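Side-chain contacts in extracellular solute-binding protein, family 1 (Bifidobacterium longum subsp. infantis, PDB 6FTH), which probably binds human milk oligosaccharides outside the cell and passes them to an ABC transporter for uptake: residues A[202-207]-A[476-481]; A[365-368]-A[373-376]; A[108-111]-A[115-118]; A[165-170]-A[177-182]; A[26-31]-A[350-355]. One frame throughout, in Å; residues are numbered along the deposited sequence.

Contact 1 (A[202-207]-A[476-481]); sequences RKLDSY and QKTATW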
# COMPACT_ATOMS: atom_id res chain seq x y z
N ARG A 202 -2.29 -13.19 -9.06
CA ARG A 202 -3.45 -12.35 -9.33
C ARG A 202 -3.52 -11.95 -10.79
O ARG A 202 -2.50 -11.81 -11.47
CB ARG A 202 -3.33 -11.04 -8.54
CG ARG A 202 -3.64 -11.16 -7.06
CD ARG A 202 -3.60 -9.79 -6.37
NE ARG A 202 -4.47 -9.77 -5.19
CZ ARG A 202 -4.83 -8.68 -4.53
NH1 ARG A 202 -4.38 -7.48 -4.89
NH2 ARG A 202 -5.66 -8.78 -3.49
N LYS A 203 -4.74 -11.70 -11.26
CA LYS A 203 -4.92 -11.14 -12.58
C LYS A 203 -4.39 -9.71 -12.59
O LYS A 203 -4.11 -9.12 -11.55
CB LYS A 203 -6.41 -11.15 -12.96
CG LYS A 203 -7.29 -10.17 -12.18
CD LYS A 203 -8.75 -10.19 -12.69
CE LYS A 203 -8.91 -9.56 -14.05
NZ LYS A 203 -8.66 -8.08 -14.02
N LEU A 204 -4.30 -9.15 -13.79
CA LEU A 204 -3.82 -7.79 -13.94
C LEU A 204 -4.95 -6.77 -13.78
O LEU A 204 -6.14 -7.11 -13.77
CB LEU A 204 -3.11 -7.63 -15.28
CG LEU A 204 -2.01 -8.63 -15.60
CD1 LEU A 204 -1.38 -8.32 -16.92
CD2 LEU A 204 -0.94 -8.66 -14.51
N ASP A 205 -4.56 -5.51 -13.63
CA ASP A 205 -5.45 -4.36 -13.50
C ASP A 205 -4.84 -3.26 -14.36
O ASP A 205 -3.91 -3.51 -15.13
CB ASP A 205 -5.65 -3.98 -12.03
CG ASP A 205 -6.98 -3.27 -11.75
OD1 ASP A 205 -7.43 -2.44 -12.57
OD2 ASP A 205 -7.57 -3.52 -10.67
N SER A 206 -5.36 -2.05 -14.23
CA SER A 206 -4.85 -0.93 -15.02
C SER A 206 -3.59 -0.31 -14.44
O SER A 206 -3.04 0.63 -15.02
CB SER A 206 -5.94 0.14 -15.15
OG SER A 206 -6.33 0.57 -13.87
N TYR A 207 -3.16 -0.82 -13.30
CA TYR A 207 -1.91 -0.46 -12.65
C TYR A 207 -1.40 -1.75 -12.01
O TYR A 207 -2.16 -2.71 -11.87
CB TYR A 207 -2.15 0.57 -11.54
CG TYR A 207 -3.07 0.10 -10.43
CD1 TYR A 207 -4.45 -0.01 -10.64
CD2 TYR A 207 -2.58 -0.24 -9.19
CE1 TYR A 207 -5.28 -0.45 -9.63
CE2 TYR A 207 -3.40 -0.69 -8.18
CZ TYR A 207 -4.75 -0.78 -8.40
OH TYR A 207 -5.55 -1.23 -7.39
N GLN A 476 -3.42 -5.63 -21.73
CA GLN A 476 -3.85 -6.60 -22.73
C GLN A 476 -2.67 -7.44 -23.21
O GLN A 476 -2.75 -8.67 -23.24
CB GLN A 476 -4.54 -5.88 -23.89
CG GLN A 476 -5.14 -6.81 -24.93
CD GLN A 476 -4.16 -7.24 -26.00
OE1 GLN A 476 -3.92 -8.44 -26.21
NE2 GLN A 476 -3.59 -6.27 -26.71
N LYS A 477 -1.58 -6.79 -23.63
CA LYS A 477 -0.45 -7.53 -24.17
C LYS A 477 0.21 -8.38 -23.10
O LYS A 477 0.60 -9.52 -23.37
CB LYS A 477 0.57 -6.60 -24.81
CG LYS A 477 0.01 -5.75 -25.96
CD LYS A 477 0.29 -6.34 -27.33
CE LYS A 477 -0.15 -7.77 -27.45
NZ LYS A 477 -0.27 -8.20 -28.88
N THR A 478 0.38 -7.84 -21.90
CA THR A 478 1.06 -8.60 -20.86
C THR A 478 0.30 -9.89 -20.55
O THR A 478 0.90 -10.98 -20.52
CB THR A 478 1.24 -7.74 -19.61
OG1 THR A 478 2.05 -6.59 -19.92
CG2 THR A 478 1.96 -8.53 -18.54
N ALA A 479 -1.02 -9.79 -20.36
CA ALA A 479 -1.80 -10.97 -20.03
C ALA A 479 -1.76 -11.98 -21.17
O ALA A 479 -1.60 -13.19 -20.95
CB ALA A 479 -3.24 -10.58 -19.70
N THR A 480 -1.90 -11.50 -22.41
CA THR A 480 -1.88 -12.41 -23.56
C THR A 480 -0.54 -13.12 -23.68
O THR A 480 -0.48 -14.34 -23.88
CB THR A 480 -2.20 -11.61 -24.83
OG1 THR A 480 -3.53 -11.09 -24.72
CG2 THR A 480 -2.08 -12.50 -26.07
N TRP A 481 0.56 -12.38 -23.54
CA TRP A 481 1.88 -12.98 -23.68
C TRP A 481 2.16 -13.97 -22.55
O TRP A 481 2.85 -14.97 -22.77
CB TRP A 481 2.94 -11.89 -23.65
CG TRP A 481 2.99 -11.03 -24.86
CD1 TRP A 481 2.59 -11.35 -26.13
CD2 TRP A 481 3.49 -9.69 -24.92
NE1 TRP A 481 2.82 -10.28 -26.98
CE2 TRP A 481 3.37 -9.25 -26.26
CE3 TRP A 481 4.03 -8.81 -23.97
CZ2 TRP A 481 3.77 -7.98 -26.66
CZ3 TRP A 481 4.44 -7.53 -24.38
CH2 TRP A 481 4.30 -7.13 -25.71
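L204 reaches helix 457-484 through one methyl group. Its CD1 comes to rest in the shallow step between two successive helix residues, 3.7 Å from T478 CG2 and 4.0 Å from A479 CB. The same CD1 also lies against the backbone, 3.8 Å from A479 N. The second torsion explains the reach: with CD1 anti to CA (chi2 -178°), this branch is carried straight out from the loop and ends on the helix. T478 meets it with its side chain running at about a right angle to that of L204. Its methyl faces the leucine, and a small alanine beside it lets the tip come close to the backbone.

The packing ties two distant parts of the sequence together within one lobe of the solute-binding protein fold: the loop that follows strand 197-199 is pinned to the long helix near the C-terminus. W271 also packs on L204, while M214 of the loop and I255 of helix 249-263 touch T478, so the contact belongs to a larger apolar patch.

The polar groups bond away from the apolar contact. T478 turns its OG1 from the leucine and bonds to V474 O, one turn back in its own helix, and to Y251 OH; a threonine thus gives one branch to each environment. On the loop, K203 folds back and its NZ bonds to L204 O at 2.7 Å, with a C=O...N angle of 172°. Two residues past L204, S206 N donates to the anti lone pair of D205 OD1, 2.7 Å away.

Contact 2 (A[365-368]-A[373-376]); sequences YSVQ and SFGN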
# COMPACT_ATOMS: atom_id res chain seq x y z
N TYR A 365 -5.33 10.76 21.31
CA TYR A 365 -6.35 10.51 20.28
C TYR A 365 -5.82 9.70 19.10
O TYR A 365 -6.59 8.99 18.46
CB TYR A 365 -7.06 11.79 19.86
CG TYR A 365 -7.91 12.30 21.00
CD1 TYR A 365 -9.02 11.61 21.39
CD2 TYR A 365 -7.54 13.41 21.73
CE1 TYR A 365 -9.79 12.00 22.48
CE2 TYR A 365 -8.29 13.84 22.82
CZ TYR A 365 -9.42 13.12 23.19
OH TYR A 365 -10.17 13.51 24.28
N SER A 366 -4.53 9.75 18.83
CA SER A 366 -4.00 8.90 17.77
C SER A 366 -4.11 7.43 18.15
O SER A 366 -4.55 6.60 17.34
CB SER A 366 -2.54 9.28 17.46
OG SER A 366 -2.43 10.52 16.79
N VAL A 367 -3.77 7.09 19.39
CA VAL A 367 -3.88 5.70 19.82
C VAL A 367 -5.33 5.25 19.84
O VAL A 367 -5.65 4.15 19.39
CB VAL A 367 -3.17 5.47 21.17
CG1 VAL A 367 -3.45 4.07 21.67
CG2 VAL A 367 -1.66 5.69 21.02
N GLN A 368 -6.24 6.11 20.34
CA GLN A 368 -7.64 5.72 20.43
C GLN A 368 -8.30 5.64 19.05
O GLN A 368 -9.14 4.76 18.81
CB GLN A 368 -8.41 6.64 21.37
CG GLN A 368 -8.03 6.44 22.83
CD GLN A 368 -8.92 7.25 23.75
OE1 GLN A 368 -9.89 6.72 24.30
NE2 GLN A 368 -8.62 8.54 23.89
N SER A 373 -11.36 3.24 21.74
CA SER A 373 -11.35 3.99 22.99
C SER A 373 -10.64 3.21 24.10
O SER A 373 -10.74 1.99 24.19
CB SER A 373 -12.79 4.25 23.42
OG SER A 373 -13.51 4.94 22.41
N PHE A 374 -9.93 3.95 24.96
CA PHE A 374 -9.35 3.37 26.16
C PHE A 374 -10.44 2.70 27.00
O PHE A 374 -11.54 3.24 27.17
CB PHE A 374 -8.67 4.47 26.99
CG PHE A 374 -7.44 5.06 26.34
CD1 PHE A 374 -6.51 4.25 25.70
CD2 PHE A 374 -7.22 6.42 26.37
CE1 PHE A 374 -5.39 4.81 25.12
CE2 PHE A 374 -6.12 6.98 25.80
CZ PHE A 374 -5.20 6.19 25.17
N GLY A 375 -10.13 1.51 27.50
CA GLY A 375 -11.08 0.73 28.28
C GLY A 375 -12.03 -0.11 27.47
O GLY A 375 -12.76 -0.92 28.06
N ASN A 376 -12.08 0.05 26.16
CA ASN A 376 -12.89 -0.81 25.32
C ASN A 376 -12.02 -1.95 24.83
O ASN A 376 -12.05 -3.04 25.40
CB ASN A 376 -13.53 0.03 24.20
CG ASN A 376 -14.48 -0.77 23.34
OD1 ASN A 376 -14.38 -2.00 23.24
ND2 ASN A 376 -15.40 -0.08 22.67
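Q368 and F374 join helix 363-371 to the type II beta turn, S373 to N376, that follows it. S373 comes first: its CA lies 3.4 Å from Q368 OE1, while its OG faces another way and bonds to W48 N of helix 47-56.

At F374 the glutamine does two things. Its OE1 accepts the backbone N-H of F374 at 2.8 Å with a nearly straight N-H...O angle of 168°, the donor standing somewhat out of the carbonyl plane. Its flat amide also stacks on the phenyl ring, the planes only 10° apart, with Q368 CG 3.5 Å from the ring centroid as a CH-pi contact. The extended chain beyond CG carries the amide this far, and its NE2 bonds back to K364 O. V367 CG1 also touches the ring, 4.0 Å from F374 CE1. Were an alanine here instead of the glutamine, the F374 N-H would probably lose its acceptor and the ring face its flat cover.

G375 follows, at a positive phi (85°) where a side chain would collide with the carbonyl oxygen of F374. The turn closes with N376 N bonded to S373 O at 3.1 Å.

Contact 3 (A[108-111]-A[115-118]); sequences KDLD and NVKQ
K117 leaves helix 114-122 with CG anti to its carbonyl carbon (chi1 -78°), and a bend about its CG-CD bond (chi3 -66°) folds the ammonium group toward D111. The aspartate's CB starts off away from the helix, but its carboxylate turns back to meet the lysine. K117 NZ bonds to D111 OD1 at 2.9 Å, a salt bridge that approaches the oxygen on its anti side, 24° out of the carboxylate plane. Both residues are exposed, so each charge suits its place, and water probably weakens the attraction.

In the fold, the 3-10 turn around L110 and D111, in the loop after helix 93-98, packs back on the start of helix 114-122. Beneath the ion pair the packing is apolar. The lysine's methylenes run over L110: K117 CG is 3.8 Å from L110 CB, and 3.5 Å from L110 O. The leucine turns its other end inward, where CD2 meets V116 CG1 at 3.8 Å, the two side chains crossing at about a right angle. V116 is buried and touches Y361 as well, a place that suits a compact apolar side chain. N115 N, beside it, bonds to N358 OD1.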
# COMPACT_ATOMS: atom_id res chain seq x y z
N LYS A 108 1.33 27.03 6.86
CA LYS A 108 1.34 28.33 7.53
C LYS A 108 0.74 28.27 8.93
O LYS A 108 0.82 29.26 9.65
CB LYS A 108 0.52 29.36 6.73
CG LYS A 108 1.00 29.60 5.30
CD LYS A 108 2.43 30.12 5.27
CE LYS A 108 2.87 30.50 3.86
NZ LYS A 108 2.94 29.30 2.96
N ASP A 109 0.16 27.13 9.31
CA ASP A 109 -0.60 26.99 10.54
C ASP A 109 0.07 26.06 11.55
O ASP A 109 -0.56 25.68 12.54
CB ASP A 109 -2.01 26.46 10.24
CG ASP A 109 -2.84 27.42 9.42
OD1 ASP A 109 -2.61 28.64 9.55
OD2 ASP A 109 -3.73 26.97 8.66
N LEU A 110 1.33 25.67 11.32
CA LEU A 110 1.91 24.63 12.15
C LEU A 110 2.09 25.04 13.60
O LEU A 110 2.13 24.18 14.48
CB LEU A 110 3.21 24.13 11.53
CG LEU A 110 3.02 23.13 10.38
CD1 LEU A 110 4.32 22.96 9.61
CD2 LEU A 110 2.53 21.80 10.90
N ASP A 111 2.19 26.34 13.90
CA ASP A 111 2.36 26.72 15.29
C ASP A 111 1.10 26.48 16.11
O ASP A 111 1.19 26.36 17.34
CB ASP A 111 2.82 28.18 15.41
CG ASP A 111 4.26 28.37 14.96
OD1 ASP A 111 5.06 27.40 14.98
OD2 ASP A 111 4.59 29.52 14.58
N ASN A 115 1.48 19.18 17.99
CA ASN A 115 1.62 17.73 17.94
C ASN A 115 1.93 17.27 16.52
O ASN A 115 2.57 16.24 16.32
CB ASN A 115 0.35 17.04 18.45
CG ASN A 115 0.09 17.31 19.93
OD1 ASN A 115 1.02 17.42 20.73
ND2 ASN A 115 -1.17 17.42 20.30
N VAL A 116 1.46 18.03 15.53
CA VAL A 116 1.79 17.78 14.13
C VAL A 116 3.23 18.18 13.86
O VAL A 116 3.96 17.49 13.14
CB VAL A 116 0.84 18.54 13.20
CG1 VAL A 116 1.23 18.35 11.73
CG2 VAL A 116 -0.62 18.12 13.41
N LYS A 117 3.68 19.30 14.43
CA LYS A 117 5.09 19.65 14.31
C LYS A 117 5.98 18.55 14.88
O LYS A 117 7.04 18.24 14.32
CB LYS A 117 5.38 20.97 15.04
CG LYS A 117 4.96 22.20 14.29
CD LYS A 117 5.69 23.44 14.80
CE LYS A 117 5.32 23.78 16.21
NZ LYS A 117 5.93 25.11 16.57
N GLN A 118 5.58 17.96 16.00
CA GLN A 118 6.37 16.89 16.59
C GLN A 118 6.38 15.66 15.69
O GLN A 118 7.42 15.02 15.50
CB GLN A 118 5.82 16.55 17.98
CG GLN A 118 6.66 15.59 18.73
CD GLN A 118 7.95 16.20 19.19
OE1 GLN A 118 8.04 17.42 19.36
NE2 GLN A 118 8.97 15.38 19.37

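Contact 4 (A[165-170]-A[177-182]); sequences LGLQVP and ENVLKA
The backbone bond from K181 N to E177 O, 3.0 Å, and the next one, from A182 N to N178 O, hold the turn of helix 173-185 that receives the loop. On that turn A182 is the meeting point: its CB lies 3.9 Å from L167 CD1 and 4.0 Å from L165 CD1. The small alanine lets both leucine CD1 methyls come close to the helix. L167 sends CG anti to its carbonyl carbon (chi1 -61°), which sets its branches over the helix; CD1 also comes within 4.4 Å of V179 CG2. Further along, P170 meets the same valine with its CB, the two side chains at about a right angle, P170 CB 4.2 Å from V179 CG2.

The far side of the helix carries charge. E177 points away from the loop; its OE1 pairs with K260, and OE2 takes a weak salt bridge from K181 NZ, 3.2 Å. E264 sits close to the same oxygen, and a positive lysine nearby would probably ease that repulsion.

L162 of helix 159-165 touches L167, V169 and V179, joining both helices. G166, at positive phi, ends the first helix in a Schellman motif, after which the short loop connecting these two consecutive helices packs back on helix 173-185.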
# COMPACT_ATOMS: atom_id res chain seq x y z
N LEU A 165 9.20 -32.88 0.88
CA LEU A 165 9.77 -33.33 -0.39
C LEU A 165 11.28 -33.29 -0.42
O LEU A 165 11.88 -33.71 -1.41
CB LEU A 165 9.22 -32.48 -1.54
CG LEU A 165 7.70 -32.53 -1.72
CD1 LEU A 165 7.31 -31.68 -2.93
CD2 LEU A 165 7.23 -33.98 -1.88
N GLY A 166 11.92 -32.81 0.64
CA GLY A 166 13.37 -32.73 0.66
C GLY A 166 13.92 -31.69 -0.30
O GLY A 166 14.91 -31.94 -0.99
N LEU A 167 13.29 -30.52 -0.34
CA LEU A 167 13.68 -29.39 -1.16
C LEU A 167 14.15 -28.23 -0.29
O LEU A 167 13.63 -28.01 0.81
CB LEU A 167 12.50 -28.91 -1.98
CG LEU A 167 11.92 -29.94 -2.94
CD1 LEU A 167 10.56 -29.49 -3.40
CD2 LEU A 167 12.83 -30.14 -4.11
N GLN A 168 15.13 -27.49 -0.79
CA GLN A 168 15.56 -26.25 -0.16
C GLN A 168 14.73 -25.09 -0.70
O GLN A 168 14.13 -25.17 -1.77
CB GLN A 168 17.03 -26.01 -0.44
CG GLN A 168 17.94 -27.05 0.21
CD GLN A 168 19.41 -26.74 0.04
OE1 GLN A 168 19.78 -25.66 -0.44
NE2 GLN A 168 20.26 -27.67 0.43
N VAL A 169 14.71 -24.01 0.07
CA VAL A 169 14.08 -22.77 -0.43
C VAL A 169 14.78 -22.36 -1.73
O VAL A 169 16.03 -22.31 -1.77
CB VAL A 169 14.19 -21.67 0.63
CG1 VAL A 169 13.84 -20.31 0.02
CG2 VAL A 169 13.27 -21.98 1.77
N PRO A 170 14.05 -22.07 -2.80
CA PRO A 170 14.71 -21.74 -4.07
C PRO A 170 15.30 -20.34 -4.07
O PRO A 170 14.69 -19.40 -3.54
CB PRO A 170 13.56 -21.85 -5.09
CG PRO A 170 12.34 -21.52 -4.27
CD PRO A 170 12.59 -22.15 -2.94
N GLU A 177 11.43 -23.00 -10.51
CA GLU A 177 10.70 -23.85 -11.44
C GLU A 177 10.76 -25.31 -10.99
O GLU A 177 9.74 -26.02 -11.01
CB GLU A 177 11.26 -23.67 -12.86
CG GLU A 177 10.49 -24.45 -13.88
CD GLU A 177 11.06 -24.33 -15.28
OE1 GLU A 177 12.14 -23.74 -15.47
OE2 GLU A 177 10.39 -24.84 -16.20
N ASN A 178 11.93 -25.76 -10.55
CA ASN A 178 12.07 -27.15 -10.11
C ASN A 178 11.17 -27.44 -8.91
O ASN A 178 10.50 -28.48 -8.86
CB ASN A 178 13.52 -27.45 -9.79
CG ASN A 178 13.74 -28.88 -9.32
OD1 ASN A 178 13.56 -29.83 -10.08
ND2 ASN A 178 14.14 -29.03 -8.05
N VAL A 179 11.15 -26.52 -7.93
CA VAL A 179 10.26 -26.68 -6.78
C VAL A 179 8.81 -26.76 -7.21
O VAL A 179 8.03 -27.59 -6.70
CB VAL A 179 10.50 -25.52 -5.79
CG1 VAL A 179 9.36 -25.42 -4.79
CG2 VAL A 179 11.85 -25.66 -5.11
N LEU A 180 8.40 -25.88 -8.13
CA LEU A 180 7.00 -25.86 -8.54
C LEU A 180 6.61 -27.15 -9.25
O LEU A 180 5.49 -27.63 -9.06
CB LEU A 180 6.75 -24.65 -9.43
CG LEU A 180 6.92 -23.27 -8.77
CD1 LEU A 180 6.67 -22.21 -9.79
CD2 LEU A 180 5.98 -23.09 -7.60
N LYS A 181 7.51 -27.71 -10.07
CA LYS A 181 7.23 -29.00 -10.71
C LYS A 181 7.02 -30.09 -9.67
O LYS A 181 6.15 -30.95 -9.83
CB LYS A 181 8.35 -29.38 -11.66
CG LYS A 181 8.42 -28.50 -12.92
CD LYS A 181 9.58 -28.80 -13.84
CE LYS A 181 9.52 -27.91 -15.10
NZ LYS A 181 10.77 -28.05 -15.94
N ALA A 182 7.83 -30.09 -8.62
CA ALA A 182 7.67 -31.06 -7.55
C ALA A 182 6.33 -30.88 -6.84
O ALA A 182 5.63 -31.86 -6.55
CB ALA A 182 8.82 -30.91 -6.56

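Contact 5 (A[26-31]-A[350-355]); sequences GKPIVS and KDAALK
V30 lays its CG2 methyl over A352, with V30 CG2 3.8 Å from A352 CB. The other branch, CG1, faces the next residue of the helix, 4.4 Å from A353 CB. With CG1 anti to the backbone N (chi1 179°), the fork opens toward the helix and straddles these two alanines. Two residues earlier, P28 supplies a second cover for the same methyl: P28 CG is 3.9 Å from A352 CB, so the A352 methyl sits in the notch formed by the proline ring and the valine methyl.

The residue types follow from this geometry. In strand 29-36 the side chains alternate: V30 points to the helix, and I29 points away from it, its side chain touching K59 and E61 of strand 59-66. Alanines on the helix face keep the layers close, the CA atoms of V30 and A353 being 6.5 Å apart. A valine is compact and branched near the backbone, which suits a buried strand position, and P28 adds a rigid ring just ahead of the strand.

The polar groups nearby are engaged beyond this apolar contact. I29 O bonds to N349 ND2, just before the helix starts, and K350 NZ pairs with E104.

In the fold this is a helix packed on a mixed sheet. Strand 29-36 lies between strands 59-66 and 86-88; V30 is hydrogen-bonded through its backbone to K59 and E61, and its side chain touches V86. Helix 350-360 rests on this face, A353 touching V86 and also L343 of the strand 339-343 at the sheet's edge.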
# COMPACT_ATOMS: atom_id res chain seq x y z
N GLY A 26 -22.74 28.91 22.57
CA GLY A 26 -21.66 29.72 22.06
C GLY A 26 -20.45 28.96 21.55
O GLY A 26 -19.45 29.60 21.22
N LYS A 27 -20.52 27.63 21.47
CA LYS A 27 -19.33 26.89 21.05
C LYS A 27 -19.19 26.92 19.53
O LYS A 27 -20.20 26.84 18.81
CB LYS A 27 -19.41 25.45 21.53
CG LYS A 27 -19.22 25.29 23.02
CD LYS A 27 -18.90 23.86 23.39
CE LYS A 27 -18.69 23.71 24.88
NZ LYS A 27 -17.98 22.44 25.20
N PRO A 28 -17.97 27.03 19.01
CA PRO A 28 -17.81 27.05 17.55
C PRO A 28 -18.18 25.70 16.96
O PRO A 28 -17.89 24.65 17.53
CB PRO A 28 -16.31 27.35 17.36
CG PRO A 28 -15.67 26.95 18.65
CD PRO A 28 -16.69 27.21 19.71
N ILE A 29 -18.84 25.75 15.80
CA ILE A 29 -19.25 24.55 15.09
C ILE A 29 -18.22 24.26 14.00
O ILE A 29 -17.73 25.16 13.31
CB ILE A 29 -20.66 24.69 14.49
CG1 ILE A 29 -21.69 24.94 15.60
CG2 ILE A 29 -21.04 23.41 13.75
CD1 ILE A 29 -23.08 25.25 15.06
N VAL A 30 -17.86 22.99 13.89
CA VAL A 30 -16.92 22.50 12.89
C VAL A 30 -17.58 21.29 12.25
O VAL A 30 -17.87 20.31 12.94
CB VAL A 30 -15.57 22.09 13.52
CG1 VAL A 30 -14.62 21.55 12.45
CG2 VAL A 30 -14.94 23.25 14.28
N SER A 31 -17.83 21.37 10.95
CA SER A 31 -18.30 20.20 10.22
C SER A 31 -17.11 19.34 9.83
O SER A 31 -16.07 19.86 9.41
CB SER A 31 -19.09 20.60 8.97
OG SER A 31 -18.38 21.51 8.15
N LYS A 350 -11.59 28.42 11.99
CA LYS A 350 -10.34 27.72 11.67
C LYS A 350 -9.51 27.44 12.91
O LYS A 350 -8.78 26.44 12.94
CB LYS A 350 -9.54 28.52 10.64
CG LYS A 350 -10.15 28.50 9.25
CD LYS A 350 -9.29 29.23 8.25
CE LYS A 350 -10.01 29.35 6.93
NZ LYS A 350 -9.26 30.24 6.01
N ASP A 351 -9.59 28.29 13.94
CA ASP A 351 -8.85 28.01 15.17
C ASP A 351 -9.36 26.75 15.83
O ASP A 351 -8.57 25.91 16.29
CB ASP A 351 -8.98 29.19 16.13
CG ASP A 351 -8.23 30.42 15.65
OD1 ASP A 351 -7.13 30.25 15.08
OD2 ASP A 351 -8.74 31.54 15.83
N ALA A 352 -10.68 26.58 15.90
CA ALA A 352 -11.24 25.36 16.45
C ALA A 352 -10.84 24.15 15.60
O ALA A 352 -10.54 23.08 16.14
CB ALA A 352 -12.76 25.46 16.51
N ALA A 353 -10.83 24.31 14.28
CA ALA A 353 -10.47 23.19 13.40
C ALA A 353 -9.00 22.81 13.56
O ALA A 353 -8.65 21.62 13.53
CB ALA A 353 -10.78 23.55 11.95
N LEU A 354 -8.12 23.80 13.70
CA LEU A 354 -6.70 23.55 13.93
C LEU A 354 -6.46 22.94 15.31
O LEU A 354 -5.58 22.09 15.47
CB LEU A 354 -5.92 24.84 13.74
CG LEU A 354 -5.89 25.37 12.29
CD1 LEU A 354 -5.34 26.81 12.23
CD2 LEU A 354 -5.07 24.43 11.37
N LYS A 355 -7.24 23.35 16.31
CA LYS A 355 -7.16 22.69 17.61
C LYS A 355 -7.58 21.24 17.50
O LYS A 355 -6.97 20.35 18.11
CB LYS A 355 -8.02 23.43 18.63
CG LYS A 355 -8.13 22.67 19.93
CD LYS A 355 -8.36 23.57 21.14
CE LYS A 355 -9.66 24.29 21.07
NZ LYS A 355 -10.08 24.75 22.45

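In the fold
Contacts 2, 3 and 5 lie across the chain's centre from contact 1, and contacts 3 and 5 also from contact 4, consistent with the two lobes of a solute-binding protein. Contacts 3 and 5 touch, D109 CG lying 3.8 Å from L354 CD1, and contact 2 comes within about 7 Å of contact 3 (nearest atoms). Helix 350-360 of contact 5 is followed in the chain by helix 363-371 of contact 2. The centres of contacts 1 and 4 are about 27 Å apart, and contacts 4 and 5 mark the extremes, about 62 Å between centres. In relatives the sugar lies between the lobes; none of these contacts is known to bind it.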